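Long-range contacts in uncharacterized protein (Neisseria meningitidis serogroup B, PDB 3OI8), which is a piece, with a CBS-domain pair that binds adenosine, of a CorC-like protein that probably plays a role in magnesium and cobalt transport: residues I87-D92 and I108-V113; V113-G118 and H134-I139. All coordinates share one frame; numbering follows the deposited sequence.

Both contacts belong to the pair of CBS domains and are partly buried. Contact 1 joins the two domains: strand 84-89 of the first meets the chain between helix 105-108 and strand 114-116. Contact 2 lies inside the second domain, nearer the centre of the chain, and pairs strands 114-116 and 135-139. The two share Val113. Contact 1 has a single antiparallel bridge and much polar chemistry, with a salt bridge, a stack and a buried aspartate. Contact 2 is a parallel strand pair with mostly apolar side chains; its Val115, Ala136, Ile137 and Val138 are buried, while Phe114 is exposed. They touch where Ile87 packs on Met135 and Ile137, and Ala112 on Ile137.

Contact 1. Residues I87-D92 and I108-V113; sequences ILHAKD and ILRPAV
A tandem pair of CBS domains is joined here. Strand 84-89 of the first domain, with the short 3-10 turn after it, receives the chain that leaves helix 105-108. Backbone bonding comes from one antiparallel hydrogen-bonded pair, Ile87 with Arg110. Ile87 N gives a hydrogen bond to Arg110 O at 2.7 Å. Arg110 N returns one to Ile87 O at 2.9 Å.

Arg110 and Asp92 form a salt bridge. The arginine side chain is extended from CG to NE and crosses Asp92 at about a right angle. Its NE and NH2 both grip Asp92 OD2 side-on, at 2.8 Å for NE. The carboxylate and guanidinium planes are nearly coplanar, 14° apart. NH2 uses the syn lone pair of OD2, while NE comes nearly along the C-O axis.

Stacking holds the same guanidinium flat on the His89 ring, with planes 13° apart. Arg110 CD also makes a CH-pi contact over this ring. His89 in turn touches Arg73, a residue that binds adenosine.

Two apolar contacts add to this. Leu88 CD1 presses on Ile108 CD1 at 3.5 Å, a tight approach, and Ile87 CD1 meets Ala112 CB.

One water ties the two segments together. It accepts from His89 N and donates to Ile108 O and, at 2.5 Å, to Asp92 OD2.

Contact 2. Residues V113-G118 and H134-I139; sequences VFVPEG and HMAIVI
This is the parallel strand pair of a beta-alpha-beta unit in the second CBS domain. Strands 114-116 and 135-139 run side by side, with helix 121-130 as the crossover.

Phe114 and Ile137 lie alongside each other on one face and point the same way. The CG of Phe114 is anti to its carbonyl carbon (chi1 -63°), and CD1 of its ring comes 3.7 Å from Ile137 CB. Ile139, on the same face, crosses Phe114 obliquely and brings its CD1 to 3.5 Å from Phe114 CD1.

Val115 and Val138 take the other face, and their CG2 methyls meet at 4.1 Å. Val115 CG2 also reaches Ala136 CB. Glu117 crosses Val138 at about a right angle, with its CG on Val138 CG1. Its carboxylate turns elsewhere, to Arg41 and Ser146. Met135, modelled as selenomethionine, starts away from strand 114-116; the residue touches the bound adenosine.

The backbone fixes this register. Ile137 N gives to Val113 O at 2.8 Å, nearly along the C=O axis, and Val115 N gives to Ile137 O. Ile139 N hydrogen-bonds to Val115 O at 2.8 Å, from above the carbonyl plane.

Contact 1. Residues I87-D92 and I108-V113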
loop_
_atom_site.group_PDB
_atom_site.type_symbol
_atom_site.label_atom_id
_atom_site.label_comp_id
_atom_site.label_asym_id
_atom_site.label_seq_id
_atom_site.Cartn_x
_atom_site.Cartn_y
_atom_site.Cartn_z
ATOM N N ILE A 87 0.110 14.864 -9.687
ATOM C CA ILE A 87 -0.705 13.717 -9.313
ATOM C C ILE A 87 -1.901 14.224 -8.505
ATOM O O ILE A 87 -1.742 15.043 -7.601
ATOM C CB ILE A 87 0.084 12.733 -8.406
ATOM C CG1 ILE A 87 1.457 12.396 -8.995
ATOM C CG2 ILE A 87 -0.729 11.476 -8.135
ATOM C CD1 ILE A 87 1.418 11.710 -10.346
ATOM N N LEU A 88 -3.096 13.750 -8.848
ATOM C CA LEU A 88 -4.271 13.987 -8.030
ATOM C C LEU A 88 -4.592 12.716 -7.287
ATOM O O LEU A 88 -4.654 11.652 -7.896
ATOM C CB LEU A 88 -5.498 14.341 -8.873
ATOM C CG LEU A 88 -6.747 14.298 -7.971
ATOM C CD1 LEU A 88 -6.891 15.570 -7.145
ATOM C CD2 LEU A 88 -8.025 14.011 -8.741
ATOM N N HIS A 89 -4.793 12.848 -5.977
ATOM C CA HIS A 89 -5.268 11.777 -5.103
ATOM C C HIS A 89 -6.778 11.889 -4.980
ATOM O O HIS A 89 -7.291 12.935 -4.580
ATOM C CB HIS A 89 -4.628 11.933 -3.727
ATOM C CG HIS A 89 -3.149 11.718 -3.741
ATOM N ND1 HIS A 89 -2.491 10.978 -2.782
ATOM C CD2 HIS A 89 -2.205 12.105 -4.631
ATOM C CE1 HIS A 89 -1.202 10.939 -3.070
ATOM N NE2 HIS A 89 -1.002 11.617 -4.187
ATOM N N ALA A 90 -7.482 10.820 -5.336
ATOM C CA ALA A 90 -8.942 10.830 -5.377
ATOM C C ALA A 90 -9.562 11.473 -4.124
ATOM O O ALA A 90 -10.520 12.244 -4.206
ATOM C CB ALA A 90 -9.468 9.397 -5.540
ATOM N N LYS A 91 -9.023 11.143 -2.961
ATOM C CA LYS A 91 -9.631 11.606 -1.719
ATOM C C LYS A 91 -9.380 13.084 -1.426
ATOM O O LYS A 91 -9.985 13.642 -0.520
ATOM C CB LYS A 91 -9.198 10.745 -0.536
ATOM C CG LYS A 91 -7.735 10.821 -0.162
ATOM C CD LYS A 91 -7.449 9.832 0.980
ATOM C CE LYS A 91 -5.958 9.705 1.292
ATOM N NZ LYS A 91 -5.413 10.901 2.001
ATOM N N ASP A 92 -8.491 13.721 -2.182
ATOM C CA ASP A 92 -8.314 15.167 -2.046
ATOM C C ASP A 92 -9.502 15.909 -2.651
ATOM O O ASP A 92 -9.756 17.071 -2.320
ATOM C CB ASP A 92 -6.970 15.624 -2.645
ATOM C CG ASP A 92 -5.786 15.218 -1.772
ATOM O OD1 ASP A 92 -6.020 14.927 -0.578
ATOM O OD2 ASP A 92 -4.632 15.179 -2.261
ATOM N N ILE A 108 -5.113 21.430 -5.245
ATOM C CA ILE A 108 -4.978 20.113 -4.598
ATOM C C ILE A 108 -3.997 19.190 -5.319
ATOM O O ILE A 108 -3.739 18.082 -4.872
ATOM C CB ILE A 108 -6.351 19.363 -4.430
ATOM C CG1 ILE A 108 -7.019 19.123 -5.787
ATOM C CG2 ILE A 108 -7.306 20.099 -3.456
ATOM C CD1 ILE A 108 -8.331 18.354 -5.689
ATOM N N LEU A 109 -3.466 19.646 -6.445
ATOM C CA LEU A 109 -2.534 18.845 -7.220
ATOM C C LEU A 109 -1.216 18.695 -6.477
ATOM O O LEU A 109 -0.651 19.674 -5.980
ATOM C CB LEU A 109 -2.266 19.531 -8.560
ATOM C CG LEU A 109 -1.521 18.732 -9.618
ATOM C CD1 LEU A 109 -2.406 17.587 -10.075
ATOM C CD2 LEU A 109 -1.161 19.644 -10.778
ATOM N N ARG A 110 -0.711 17.472 -6.409
ATOM C CA ARG A 110 0.599 17.252 -5.815
ATOM C C ARG A 110 1.631 17.082 -6.916
ATOM O O ARG A 110 1.290 16.648 -8.013
ATOM C CB ARG A 110 0.564 16.017 -4.930
ATOM C CG ARG A 110 -0.450 16.124 -3.780
ATOM C CD ARG A 110 -0.720 14.766 -3.183
ATOM N NE ARG A 110 -1.833 14.770 -2.235
ATOM C CZ ARG A 110 -1.782 14.204 -1.031
ATOM N NH1 ARG A 110 -0.666 13.608 -0.629
ATOM N NH2 ARG A 110 -2.839 14.234 -0.231
ATOM N N PRO A 111 2.900 17.422 -6.624
ATOM C CA PRO A 111 3.996 17.240 -7.588
ATOM C C PRO A 111 4.229 15.759 -7.895
ATOM O O PRO A 111 4.049 14.912 -7.030
ATOM C CB PRO A 111 5.213 17.824 -6.862
ATOM C CG PRO A 111 4.825 17.880 -5.413
ATOM C CD PRO A 111 3.350 18.073 -5.381
ATOM N N ALA A 112 4.602 15.455 -9.131
ATOM C CA ALA A 112 4.896 14.078 -9.539
ATOM C C ALA A 112 6.344 13.716 -9.215
ATOM O O ALA A 112 7.245 14.537 -9.370
ATOM C CB ALA A 112 4.652 13.914 -11.028
ATOM N N VAL A 113 6.562 12.487 -8.761
ATOM C CA VAL A 113 7.915 11.960 -8.624
ATOM C C VAL A 113 8.255 11.196 -9.904
ATOM O O VAL A 113 7.434 10.430 -10.406
ATOM C CB VAL A 113 8.022 11.046 -7.396
ATOM C CG1 VAL A 113 9.349 10.337 -7.380
ATOM C CG2 VAL A 113 7.835 11.866 -6.127
HETATM O O HOH W 1 -4.232 15.405 -4.711
#

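Contact 2. Residues V113-G118 and H134-I139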
loop_
_atom_site.group_PDB
_atom_site.type_symbol
_atom_site.label_atom_id
_atom_site.label_comp_id
_atom_site.label_asym_id
_atom_site.label_seq_id
_atom_site.Cartn_x
_atom_site.Cartn_y
_atom_site.Cartn_z
ATOM N N VAL A 113 6.562 12.487 -8.761
ATOM C CA VAL A 113 7.915 11.960 -8.624
ATOM C C VAL A 113 8.255 11.196 -9.904
ATOM O O VAL A 113 7.434 10.430 -10.406
ATOM C CB VAL A 113 8.022 11.046 -7.396
ATOM C CG1 VAL A 113 9.349 10.337 -7.380
ATOM C CG2 VAL A 113 7.835 11.866 -6.127
ATOM N N PHE A 114 9.429 11.453 -10.468
ATOM C CA PHE A 114 9.828 10.820 -11.730
ATOM C C PHE A 114 10.932 9.792 -11.507
ATOM O O PHE A 114 11.822 10.002 -10.681
ATOM C CB PHE A 114 10.284 11.878 -12.740
ATOM C CG PHE A 114 9.200 12.848 -13.125
ATOM C CD1 PHE A 114 8.251 12.501 -14.063
ATOM C CD2 PHE A 114 9.111 14.088 -12.523
ATOM C CE1 PHE A 114 7.233 13.394 -14.416
ATOM C CE2 PHE A 114 8.102 14.973 -12.864
ATOM C CZ PHE A 114 7.163 14.623 -13.810
ATOM N N VAL A 115 10.865 8.672 -12.221
ATOM C CA VAL A 115 11.910 7.643 -12.124
ATOM C C VAL A 115 12.156 7.030 -13.498
ATOM O O VAL A 115 11.229 6.961 -14.311
ATOM C CB VAL A 115 11.511 6.504 -11.165
ATOM C CG1 VAL A 115 11.342 7.022 -9.726
ATOM C CG2 VAL A 115 10.232 5.828 -11.646
ATOM N N PRO A 116 13.397 6.565 -13.755
ATOM C CA PRO A 116 13.752 5.864 -15.006
ATOM C C PRO A 116 13.329 4.401 -14.964
ATOM O O PRO A 116 13.104 3.857 -13.881
ATOM C CB PRO A 116 15.283 5.935 -15.047
ATOM C CG PRO A 116 15.723 6.399 -13.656
ATOM C CD PRO A 116 14.507 6.573 -12.787
ATOM N N GLU A 117 13.236 3.770 -16.128
ATOM C CA GLU A 117 12.747 2.395 -16.231
ATOM C C GLU A 117 13.713 1.394 -15.602
ATOM O O GLU A 117 13.319 0.284 -15.224
ATOM C CB GLU A 117 12.542 2.016 -17.708
ATOM C CG GLU A 117 11.565 2.886 -18.487
ATOM C CD GLU A 117 11.440 2.461 -19.953
ATOM O OE1 GLU A 117 11.975 1.386 -20.310
ATOM O OE2 GLU A 117 10.812 3.201 -20.744
ATOM N N GLY A 118 14.983 1.782 -15.509
ATOM C CA GLY A 118 16.028 0.866 -15.064
ATOM C C GLY A 118 16.180 0.815 -13.550
ATOM O O GLY A 118 16.937 0.020 -13.018
ATOM N N HIS A 134 3.073 6.913 -3.258
ATOM C CA HIS A 134 2.355 5.734 -3.754
ATOM C C HIS A 134 2.478 5.521 -5.263
ATOM O O HIS A 134 2.256 4.419 -5.766
ATOM C CB HIS A 134 0.878 5.817 -3.379
ATOM C CG HIS A 134 0.615 5.535 -1.937
ATOM N ND1 HIS A 134 0.381 6.531 -1.014
ATOM C CD2 HIS A 134 0.580 4.367 -1.251
ATOM C CE1 HIS A 134 0.204 5.988 0.178
ATOM N NE2 HIS A 134 0.318 4.677 0.061
HETATM N N MSE A 135 2.818 6.580 -5.983
HETATM C CA MSE A 135 2.895 6.491 -7.437
HETATM C C MSE A 135 4.081 7.300 -7.945
HETATM O O MSE A 135 4.411 8.348 -7.388
HETATM C CB MSE A 135 1.572 6.966 -8.071
HETATM C CG MSE A 135 1.620 7.269 -9.571
HETATM SE SE MSE A 135 -0.122 7.859 -10.284
HETATM C CE MSE A 135 -1.092 6.163 -10.154
ATOM N N ALA A 136 4.744 6.792 -8.975
ATOM C CA ALA A 136 5.763 7.577 -9.656
ATOM C C ALA A 136 5.485 7.531 -11.150
ATOM O O ALA A 136 4.828 6.612 -11.646
ATOM C CB ALA A 136 7.144 7.043 -9.370
ATOM N N ILE A 137 5.991 8.526 -11.860
ATOM C CA ILE A 137 5.861 8.564 -13.309
ATOM C C ILE A 137 7.184 8.075 -13.874
ATOM O O ILE A 137 8.246 8.547 -13.468
ATOM C CB ILE A 137 5.606 9.996 -13.794
ATOM C CG1 ILE A 137 4.322 10.569 -13.157
ATOM C CG2 ILE A 137 5.630 10.044 -15.333
ATOM C CD1 ILE A 137 3.049 9.809 -13.489
ATOM N N VAL A 138 7.121 7.118 -14.796
ATOM C CA VAL A 138 8.323 6.552 -15.381
ATOM C C VAL A 138 8.693 7.335 -16.632
ATOM O O VAL A 138 7.845 7.585 -17.487
ATOM C CB VAL A 138 8.111 5.077 -15.696
ATOM C CG1 VAL A 138 9.415 4.424 -16.206
ATOM C CG2 VAL A 138 7.591 4.378 -14.432
ATOM N N ILE A 139 9.957 7.739 -16.708
ATOM C CA ILE A 139 10.471 8.573 -17.788
ATOM C C ILE A 139 11.412 7.747 -18.673
ATOM O O ILE A 139 12.210 6.973 -18.169
ATOM C CB ILE A 139 11.262 9.765 -17.201
ATOM C CG1 ILE A 139 10.341 10.674 -16.392
ATOM C CG2 ILE A 139 11.962 10.554 -18.298
ATOM C CD1 ILE A 139 9.152 11.184 -17.177
HETATM O O HOH W 2 4.352 10.987 -8.008
HETATM O O HOH W 3 14.455 5.380 -18.408
#